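Protein CRS2 (Zea mays, PDB 1RYN) is required for splicing group IIB introns in chloroplasts, forming complexes with CAF1 or CAF2, and has no peptidyl-tRNA hydrolase activity despite belonging to that family. Local coordinates at residues W6-L11 / L91-D96; F46-G51 / L61-Q66; I55-V60 / L177-F182. The protein carries 3 engineered substitutions. All coordinates share one frame; numbering follows the deposited sequence.

Interaction 1. Residues W6-L11 / L91-D96; sequences WLIAGL and LLIYDD
Ile93 O is gripped by two donors from the neighbouring strand. The amide of Leu11 reaches it at 2.9 Å from Leu11 N, almost in line with the carbonyl bond, and Gly10 adds a CA-H...O contact, with Gly10 CA 3.3 Å from Ile93 O. One step back, Ala9 O likewise takes two donors: Ile93 N at 2.9 Å, in the plane of the carbonyl, and, less closely, Leu92 CA. Ala9 N to Leu91 O and Leu91 N to Leu7 O complete the ladder of two parallel strands in register, whose segment axes differ by 13°.

On one face, Ile8 spreads two branches. Its CD1 lies 3.9 Å from Leu91 CB, with chi2 at -8° placing that methyl nearly eclipsed with CA, while CG2, set opposite the backbone nitrogen about the first torsion, meets Ile93 CD1 at 3.9 Å. Shortening Ile8 to an alanine is likely to leave both Leu91 and Ile93 CD1 short of a partner and open a gap on this face. Across the sheet, Leu92 CD1 touches both Ala9 CB and Leu11 CD2, 3.8 Å from the latter, and Leu11 CD1 lies against Tyr94 CB.

Beyond the pairing, Asp95 bonds His23, the counterpart of the family's catalytic histidine, and also His115. The two strands run through the middle of the mixed sheet: helix 73-83 covers Ala9, Leu11 and Leu92 through Ile76, helix 25-37 covers Ile93 through Met29 and Ile33, and strand 58-65 continues the sheet beside 6-10.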
loop_
_atom_site.group_PDB
_atom_site.type_symbol
_atom_site.label_atom_id
_atom_site.label_comp_id
_atom_site.label_asym_id
_atom_site.label_seq_id
_atom_site.Cartn_x
_atom_site.Cartn_y
_atom_site.Cartn_z
ATOM N N TRP A 6 3.701 11.554 -7.954
ATOM C CA TRP A 6 3.091 10.287 -7.708
ATOM C C TRP A 6 2.419 10.358 -6.328
ATOM O O TRP A 6 2.875 11.032 -5.437
ATOM C CB TRP A 6 4.157 9.181 -7.670
ATOM C CG TRP A 6 4.571 8.560 -8.973
ATOM C CD1 TRP A 6 5.384 9.113 -9.888
ATOM C CD2 TRP A 6 4.272 7.221 -9.455
ATOM N NE1 TRP A 6 5.579 8.232 -10.935
ATOM C CE2 TRP A 6 4.913 7.073 -10.698
ATOM C CE3 TRP A 6 3.524 6.145 -8.955
ATOM C CZ2 TRP A 6 4.849 5.882 -11.430
ATOM C CZ3 TRP A 6 3.436 4.982 -9.703
ATOM C CH2 TRP A 6 4.085 4.866 -10.924
ATOM N N LEU A 7 1.350 9.629 -6.143
ATOM C CA LEU A 7 0.690 9.595 -4.857
ATOM C C LEU A 7 0.892 8.181 -4.309
ATOM O O LEU A 7 0.367 7.238 -4.884
ATOM C CB LEU A 7 -0.821 9.869 -5.023
ATOM C CG LEU A 7 -1.598 10.109 -3.718
ATOM C CD1 LEU A 7 -2.063 8.802 -3.071
ATOM C CD2 LEU A 7 -0.755 10.945 -2.765
ATOM N N ILE A 8 1.669 8.015 -3.242
ATOM C CA ILE A 8 1.917 6.690 -2.683
ATOM C C ILE A 8 1.058 6.603 -1.439
ATOM O O ILE A 8 1.345 7.276 -0.464
ATOM C CB ILE A 8 3.384 6.519 -2.309
ATOM C CG1 ILE A 8 4.316 6.642 -3.531
ATOM C CG2 ILE A 8 3.588 5.157 -1.659
ATOM C CD1 ILE A 8 3.550 6.711 -4.843
ATOM N N ALA A 9 -0.012 5.804 -1.473
ATOM C CA ALA A 9 -0.908 5.703 -0.335
ATOM C C ALA A 9 -1.016 4.309 0.165
ATOM O O ALA A 9 -1.241 3.431 -0.625
ATOM C CB ALA A 9 -2.306 6.009 -0.829
ATOM N N GLY A 10 -0.903 4.119 1.462
ATOM C CA GLY A 10 -1.039 2.773 2.006
ATOM C C GLY A 10 -2.332 2.813 2.781
ATOM O O GLY A 10 -2.669 3.854 3.351
ATOM N N LEU A 11 -3.069 1.724 2.782
ATOM C CA LEU A 11 -4.339 1.703 3.478
ATOM C C LEU A 11 -4.299 1.147 4.892
ATOM O O LEU A 11 -3.420 0.397 5.243
ATOM C CB LEU A 11 -5.408 0.997 2.625
ATOM C CG LEU A 11 -5.472 1.522 1.189
ATOM C CD1 LEU A 11 -6.545 0.757 0.412
ATOM C CD2 LEU A 11 -5.826 3.016 1.180
ATOM N N LEU A 91 -0.475 4.943 -6.776
ATOM C CA LEU A 91 -0.040 3.682 -6.251
ATOM C C LEU A 91 -0.664 3.390 -4.887
ATOM O O LEU A 91 -0.378 4.036 -3.891
ATOM C CB LEU A 91 1.489 3.673 -6.133
ATOM C CG LEU A 91 1.992 2.428 -5.405
ATOM C CD1 LEU A 91 1.869 1.222 -6.312
ATOM C CD2 LEU A 91 3.430 2.614 -4.951
ATOM N N LEU A 92 -1.532 2.395 -4.834
ATOM C CA LEU A 92 -2.214 1.980 -3.604
ATOM C C LEU A 92 -1.545 0.748 -3.024
ATOM O O LEU A 92 -1.296 -0.227 -3.754
ATOM C CB LEU A 92 -3.696 1.595 -3.863
ATOM C CG LEU A 92 -4.670 2.780 -3.822
ATOM C CD1 LEU A 92 -4.669 3.405 -2.453
ATOM C CD2 LEU A 92 -4.291 3.813 -4.889
ATOM N N ILE A 93 -1.287 0.777 -1.719
ATOM C CA ILE A 93 -0.659 -0.377 -1.048
ATOM C C ILE A 93 -1.574 -0.920 0.004
ATOM O O ILE A 93 -2.071 -0.164 0.860
ATOM C CB ILE A 93 0.610 0.064 -0.404
ATOM C CG1 ILE A 93 1.427 0.770 -1.518
ATOM C CG2 ILE A 93 1.245 -1.213 0.178
ATOM C CD1 ILE A 93 2.746 1.400 -1.077
ATOM N N TYR A 94 -1.838 -2.194 -0.046
ATOM C CA TYR A 94 -2.780 -2.716 0.928
ATOM C C TYR A 94 -2.616 -4.214 1.140
ATOM O O TYR A 94 -1.947 -4.848 0.331
ATOM C CB TYR A 94 -4.223 -2.410 0.448
ATOM C CG TYR A 94 -4.457 -3.122 -0.838
ATOM C CD1 TYR A 94 -5.052 -4.379 -0.882
ATOM C CD2 TYR A 94 -3.992 -2.567 -2.024
ATOM C CE1 TYR A 94 -5.218 -5.026 -2.105
ATOM C CE2 TYR A 94 -4.121 -3.218 -3.247
ATOM C CZ TYR A 94 -4.734 -4.460 -3.284
ATOM O OH TYR A 94 -4.868 -5.080 -4.489
ATOM N N ASP A 95 -3.227 -4.717 2.256
ATOM C CA ASP A 95 -3.232 -6.133 2.727
ATOM C C ASP A 95 -4.063 -7.052 1.824
ATOM O O ASP A 95 -5.200 -6.768 1.502
ATOM C CB ASP A 95 -3.814 -6.210 4.170
ATOM C CG ASP A 95 -5.214 -5.641 4.296
ATOM O OD1 ASP A 95 -5.438 -4.428 4.239
ATOM O OD2 ASP A 95 -6.158 -6.563 4.470
ATOM N N ASP A 96 -3.530 -8.187 1.398
ATOM C CA ASP A 96 -4.309 -9.005 0.523
ATOM C C ASP A 96 -4.359 -10.396 1.007
ATOM O O ASP A 96 -3.341 -11.016 1.171
ATOM C CB ASP A 96 -3.768 -9.002 -0.914
ATOM C CG ASP A 96 -4.778 -9.537 -1.891
ATOM O OD1 ASP A 96 -5.602 -10.338 -1.590
ATOM O OD2 ASP A 96 -4.685 -9.046 -3.094
#

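Interaction 2. Residues F46-G51 / L61-Q66; sequences FKSLLG and LVVKPQ. Engineered in segment 46-51: Phe46 (natural residue Ser).
Leu61 brings its CA hydrogen to Gly51 O, and Val62 follows with its amide: Val62 N lies 3.1 Å from the same oxygen, tilted out of the carbonyl plane. Val62 O answers with Gly51 N at 3.0 Å, closing the hydrogen-bonded pair between Gly51 and Val62 in this antiparallel hairpin. Leu50 CB is pressed against that carbonyl, 3.1 Å from Val62 O.

Val63 stands opposite Leu50 in a non-hydrogen-bonded pair. Its CG1, anti to the backbone nitrogen (chi1 -170°), comes 3.9 Å from Ser48 CB, while CG2 lies more loosely against Leu50 CB. Lys64 forms the second hydrogen-bonded pair with Leu49. Lys64 N approaches Leu49 O at 3.0 Å nearly straight on, whereas in the return bond Leu49 N sits 3.2 Å from Lys64 O, well above the plane of that carbonyl. The lysine's ammonium leaves the contact to form a salt bridge with Asp31, and the side chain also makes a cation-pi contact with Phe27.

Pro65 stands opposite Ser48 in a non-hydrogen-bonded pair, with Ser48 CB 3.7 Å from Pro65 CA; Ser48 OG hydrogen-bonds to the carbonyls of Phe46, an engineered residue, and of Gln45 just before it. Gln66 ends the run with a rather short bond from Gln66 N to Lys47 O at 2.6 Å. The Gln66 side chain passes obliquely by that of Leu49, with Gln66 NE2 near Leu49 CG.

The adhesion is thus mainly main-chain in character: five amide-to-carbonyl bonds hold the hairpin together, while the side chains add comparatively light apolar contact and the ammonium of Lys64 is matched by Asp31 of helix 25-37.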
loop_
_atom_site.group_PDB
_atom_site.type_symbol
_atom_site.label_atom_id
_atom_site.label_comp_id
_atom_site.label_asym_id
_atom_site.label_seq_id
_atom_site.Cartn_x
_atom_site.Cartn_y
_atom_site.Cartn_z
ATOM N N PHE A 46 -7.597 16.538 3.412
ATOM C CA PHE A 46 -8.479 15.564 2.833
ATOM C C PHE A 46 -8.601 14.291 3.635
ATOM O O PHE A 46 -8.537 13.200 3.074
ATOM C CB PHE A 46 -7.999 15.198 1.427
ATOM C CG PHE A 46 -7.711 16.411 0.606
ATOM C CD1 PHE A 46 -8.708 17.042 -0.131
ATOM C CD2 PHE A 46 -6.421 16.938 0.567
ATOM C CE1 PHE A 46 -8.418 18.172 -0.901
ATOM C CE2 PHE A 46 -6.121 18.070 -0.191
ATOM C CZ PHE A 46 -7.125 18.690 -0.932
ATOM N N LYS A 47 -8.786 14.403 4.933
ATOM C CA LYS A 47 -8.935 13.187 5.719
ATOM C C LYS A 47 -7.718 12.258 5.682
ATOM O O LYS A 47 -7.828 11.013 5.756
ATOM C CB LYS A 47 -10.252 12.451 5.434
ATOM C CG LYS A 47 -11.194 12.432 6.647
ATOM C CD LYS A 47 -12.289 11.363 6.596
ATOM C CE LYS A 47 -13.218 11.343 7.814
ATOM N NZ LYS A 47 -14.372 10.429 7.674
ATOM N N SER A 48 -6.541 12.875 5.586
ATOM C CA SER A 48 -5.317 12.069 5.553
ATOM C C SER A 48 -4.124 12.812 6.089
ATOM O O SER A 48 -4.097 14.044 6.187
ATOM C CB SER A 48 -4.986 11.610 4.143
ATOM O OG SER A 48 -6.063 11.863 3.265
ATOM N N LEU A 49 -3.114 12.039 6.430
ATOM C CA LEU A 49 -1.870 12.591 6.905
ATOM C C LEU A 49 -0.915 12.323 5.760
ATOM O O LEU A 49 -0.873 11.196 5.226
ATOM C CB LEU A 49 -1.370 11.892 8.186
ATOM C CG LEU A 49 -2.026 12.429 9.443
ATOM C CD1 LEU A 49 -1.246 11.966 10.664
ATOM C CD2 LEU A 49 -2.026 13.945 9.371
ATOM N N LEU A 50 -0.162 13.338 5.380
ATOM C CA LEU A 50 0.754 13.147 4.288
ATOM C C LEU A 50 1.997 13.926 4.428
ATOM O O LEU A 50 2.042 14.870 5.223
ATOM C CB LEU A 50 0.135 13.395 2.893
ATOM C CG LEU A 50 -0.395 14.791 2.598
ATOM C CD1 LEU A 50 -0.731 15.595 3.845
ATOM C CD2 LEU A 50 0.630 15.507 1.755
ATOM N N GLY A 51 2.973 13.507 3.608
ATOM C CA GLY A 51 4.282 14.142 3.534
ATOM C C GLY A 51 4.634 14.305 2.059
ATOM O O GLY A 51 4.031 13.675 1.187
ATOM N N LEU A 61 4.082 12.159 -3.117
ATOM C CA LEU A 61 3.345 12.438 -1.907
ATOM C C LEU A 61 3.045 11.048 -1.317
ATOM O O LEU A 61 2.594 10.133 -2.027
ATOM C CB LEU A 61 2.023 13.260 -2.048
ATOM C CG LEU A 61 1.482 13.291 -3.461
ATOM C CD1 LEU A 61 0.041 13.754 -3.455
ATOM C CD2 LEU A 61 2.336 14.211 -4.320
ATOM N N VAL A 62 3.356 10.882 -0.045
ATOM C CA VAL A 62 3.085 9.639 0.597
ATOM C C VAL A 62 2.000 9.972 1.584
ATOM O O VAL A 62 2.030 11.009 2.244
ATOM C CB VAL A 62 4.302 8.954 1.131
ATOM C CG1 VAL A 62 5.344 8.918 0.012
ATOM C CG2 VAL A 62 4.830 9.747 2.301
ATOM N N VAL A 63 1.039 9.082 1.631
ATOM C CA VAL A 63 -0.137 9.276 2.393
ATOM C C VAL A 63 -0.668 8.106 3.168
ATOM O O VAL A 63 -0.553 6.957 2.770
ATOM C CB VAL A 63 -1.165 9.324 1.251
ATOM C CG1 VAL A 63 -2.535 9.763 1.704
ATOM C CG2 VAL A 63 -0.641 10.171 0.125
ATOM N N LYS A 64 -1.333 8.431 4.251
ATOM C CA LYS A 64 -1.990 7.417 5.057
ATOM C C LYS A 64 -3.376 7.968 5.323
ATOM O O LYS A 64 -3.532 8.846 6.157
ATOM C CB LYS A 64 -1.282 7.162 6.372
ATOM C CG LYS A 64 -0.183 6.121 6.250
ATOM C CD LYS A 64 0.963 6.335 7.237
ATOM C CE LYS A 64 0.516 6.666 8.657
ATOM N NZ LYS A 64 1.249 5.916 9.696
ATOM N N PRO A 65 -4.374 7.527 4.593
ATOM C CA PRO A 65 -5.720 8.069 4.843
ATOM C C PRO A 65 -6.136 7.889 6.322
ATOM O O PRO A 65 -5.765 6.927 7.004
ATOM C CB PRO A 65 -6.673 7.395 3.843
ATOM C CG PRO A 65 -5.746 6.789 2.790
ATOM C CD PRO A 65 -4.398 6.555 3.474
ATOM N N GLN A 66 -6.893 8.828 6.837
ATOM C CA GLN A 66 -7.286 8.766 8.214
ATOM C C GLN A 66 -8.773 8.536 8.361
ATOM O O GLN A 66 -9.352 8.658 9.447
ATOM C CB GLN A 66 -6.958 10.149 8.802
ATOM C CG GLN A 66 -6.467 10.146 10.259
ATOM C CD GLN A 66 -5.145 9.454 10.426
ATOM O OE1 GLN A 66 -4.746 9.151 11.561
ATOM N NE2 GLN A 66 -4.512 9.124 9.310
#

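Interaction 3. Residues I55-V60 / L177-F182; sequences IGEVPV and LVLKGF
The tip of the beta hairpin formed by strands 48-55 and 58-65 meets the C-terminal end of helix 157-180. A type II' turn from Ile55 to Val58, supported by the bond from Val58 N to Ile55 O, brings Ile55 and Val58 to bear on the same two residues of the last helical turn, Val178 and Leu179, and the union is purely by apolar packing and van der Waals touch.

Val178 points its CG1 branch at the hairpin. Val178 CG1 reaches Val58 CG1 at 3.7 Å and stands 4.2 Å from Ile55 CB; Val178 also touches Trp6, linking the contact to the N-terminal end of strand 6-10. Leu179, with CG anti to the backbone nitrogen (chi1 172°), extends over the turn. Leu179 CB meets Ile55 CG2 at 4.0 Å, and CD1 slides past Val58 to lie 3.8 Å from Val58 CG2. Gly56, at positive phi, presents its bare CA to Leu179 CD2, 4.0 Å off, where a side-chain carbon would collide with that methyl. The site is at the surface, and Glu57 crosses the leucine at about a right angle, with Glu57 OE1 only 3.3 Å from Leu179 CD1.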
loop_
_atom_site.group_PDB
_atom_site.type_symbol
_atom_site.label_atom_id
_atom_site.label_comp_id
_atom_site.label_asym_id
_atom_site.label_seq_id
_atom_site.Cartn_x
_atom_site.Cartn_y
_atom_site.Cartn_z
ATOM N N ILE A 55 11.538 10.709 -4.881
ATOM C CA ILE A 55 12.241 9.459 -4.997
ATOM C C ILE A 55 13.164 9.749 -6.149
ATOM O O ILE A 55 12.769 9.803 -7.318
ATOM C CB ILE A 55 11.311 8.293 -5.263
ATOM C CG1 ILE A 55 10.545 8.035 -3.973
ATOM C CG2 ILE A 55 12.106 7.064 -5.662
ATOM C CD1 ILE A 55 9.677 6.808 -4.033
ATOM N N GLY A 56 14.390 10.032 -5.798
ATOM C CA GLY A 56 15.267 10.379 -6.843
ATOM C C GLY A 56 14.749 11.700 -7.306
ATOM O O GLY A 56 14.473 12.553 -6.493
ATOM N N GLU A 57 14.599 11.857 -8.607
ATOM C CA GLU A 57 14.131 13.099 -9.143
ATOM C C GLU A 57 12.655 13.140 -9.233
ATOM O O GLU A 57 12.137 14.154 -9.594
ATOM C CB GLU A 57 14.654 13.363 -10.567
ATOM C CG GLU A 57 14.164 12.289 -11.562
ATOM C CD GLU A 57 15.256 11.307 -11.915
ATOM O OE1 GLU A 57 16.025 10.793 -11.092
ATOM O OE2 GLU A 57 15.301 11.072 -13.209
ATOM N N VAL A 58 11.993 12.061 -8.933
ATOM C CA VAL A 58 10.552 12.035 -9.036
ATOM C C VAL A 58 9.845 12.526 -7.802
ATOM O O VAL A 58 10.023 11.978 -6.726
ATOM C CB VAL A 58 10.139 10.592 -9.293
ATOM C CG1 VAL A 58 8.633 10.455 -9.505
ATOM C CG2 VAL A 58 10.938 10.060 -10.487
ATOM N N PRO A 59 9.013 13.557 -7.956
ATOM C CA PRO A 59 8.265 14.097 -6.825
ATOM C C PRO A 59 7.143 13.199 -6.438
ATOM O O PRO A 59 6.402 12.739 -7.314
ATOM C CB PRO A 59 7.536 15.354 -7.315
ATOM C CG PRO A 59 7.465 15.201 -8.826
ATOM C CD PRO A 59 8.570 14.203 -9.219
ATOM N N VAL A 60 6.975 13.002 -5.136
ATOM C CA VAL A 60 5.879 12.156 -4.672
ATOM C C VAL A 60 5.247 12.693 -3.421
ATOM O O VAL A 60 5.793 13.525 -2.744
ATOM C CB VAL A 60 6.371 10.745 -4.323
ATOM C CG1 VAL A 60 7.121 10.108 -5.464
ATOM C CG2 VAL A 60 7.291 10.769 -3.109
ATOM N N LEU A 177 9.493 0.973 -9.509
ATOM C CA LEU A 177 8.385 1.291 -10.353
ATOM C C LEU A 177 8.345 2.730 -10.707
ATOM O O LEU A 177 8.068 3.094 -11.831
ATOM C CB LEU A 177 7.094 1.014 -9.621
ATOM C CG LEU A 177 5.919 1.082 -10.571
ATOM C CD1 LEU A 177 6.107 0.046 -11.672
ATOM C CD2 LEU A 177 4.626 0.826 -9.792
ATOM N N VAL A 178 8.589 3.528 -9.690
ATOM C CA VAL A 178 8.552 4.956 -9.790
ATOM C C VAL A 178 9.742 5.606 -10.454
ATOM O O VAL A 178 9.613 6.521 -11.269
ATOM C CB VAL A 178 8.368 5.508 -8.397
ATOM C CG1 VAL A 178 8.794 6.959 -8.334
ATOM C CG2 VAL A 178 6.940 5.297 -7.928
ATOM N N LEU A 179 10.925 5.160 -10.100
ATOM C CA LEU A 179 12.144 5.775 -10.662
ATOM C C LEU A 179 13.028 4.907 -11.556
ATOM O O LEU A 179 13.369 5.278 -12.665
ATOM C CB LEU A 179 12.979 6.254 -9.468
ATOM C CG LEU A 179 14.344 6.735 -9.847
ATOM C CD1 LEU A 179 14.202 8.144 -10.403
ATOM C CD2 LEU A 179 15.126 6.784 -8.556
ATOM N N LYS A 180 13.414 3.760 -11.017
ATOM C CA LYS A 180 14.294 2.813 -11.657
ATOM C C LYS A 180 13.831 2.248 -12.991
ATOM O O LYS A 180 14.312 2.626 -14.063
ATOM C CB LYS A 180 14.738 1.704 -10.696
ATOM C CG LYS A 180 15.939 2.080 -9.843
ATOM C CD LYS A 180 15.658 2.089 -8.349
ATOM C CE LYS A 180 16.814 1.524 -7.531
ATOM N NZ LYS A 180 17.207 2.345 -6.375
ATOM N N GLY A 181 12.902 1.302 -12.896
ATOM C CA GLY A 181 12.369 0.600 -14.057
ATOM C C GLY A 181 12.691 -0.899 -13.890
ATOM O O GLY A 181 13.833 -1.212 -13.546
ATOM N N PHE A 182 11.650 -1.771 -14.116
ATOM C CA PHE A 182 11.462 -3.196 -13.377
ATOM C C PHE A 182 12.593 -4.213 -13.618
ATOM O O PHE A 182 12.762 -4.625 -12.432
ATOM C CB PHE A 182 10.087 -3.761 -13.582
ATOM C CG PHE A 182 9.679 -3.690 -12.111
ATOM C CD1 PHE A 182 10.112 -4.582 -11.112
ATOM C CD2 PHE A 182 8.733 -2.748 -11.717
ATOM C CE1 PHE A 182 9.709 -4.458 -9.789
ATOM C CE2 PHE A 182 8.282 -2.615 -10.417
ATOM C CZ PHE A 182 8.780 -3.477 -9.452
#

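From the N terminus, strand 6-10 is laid down first, and interaction 1 closes a long loop when residues 91-96 come alongside it. Interaction 2 is nested within that loop: it closes the hairpin 48-55/58-65, whose second strand borders the other edge of 6-10 and joins it through backbone bonds such as Ile8 N to Leu61 O. Interaction 3 starts at the tip of this hairpin and ends far along the chain in helix 157-180, and so crosses both others. Trp6 bridges interactions 1 and 3, touching Val58 and Val178. Together the contacts tie the sheet's centre, its hairpin flank and the end of helix 157-180.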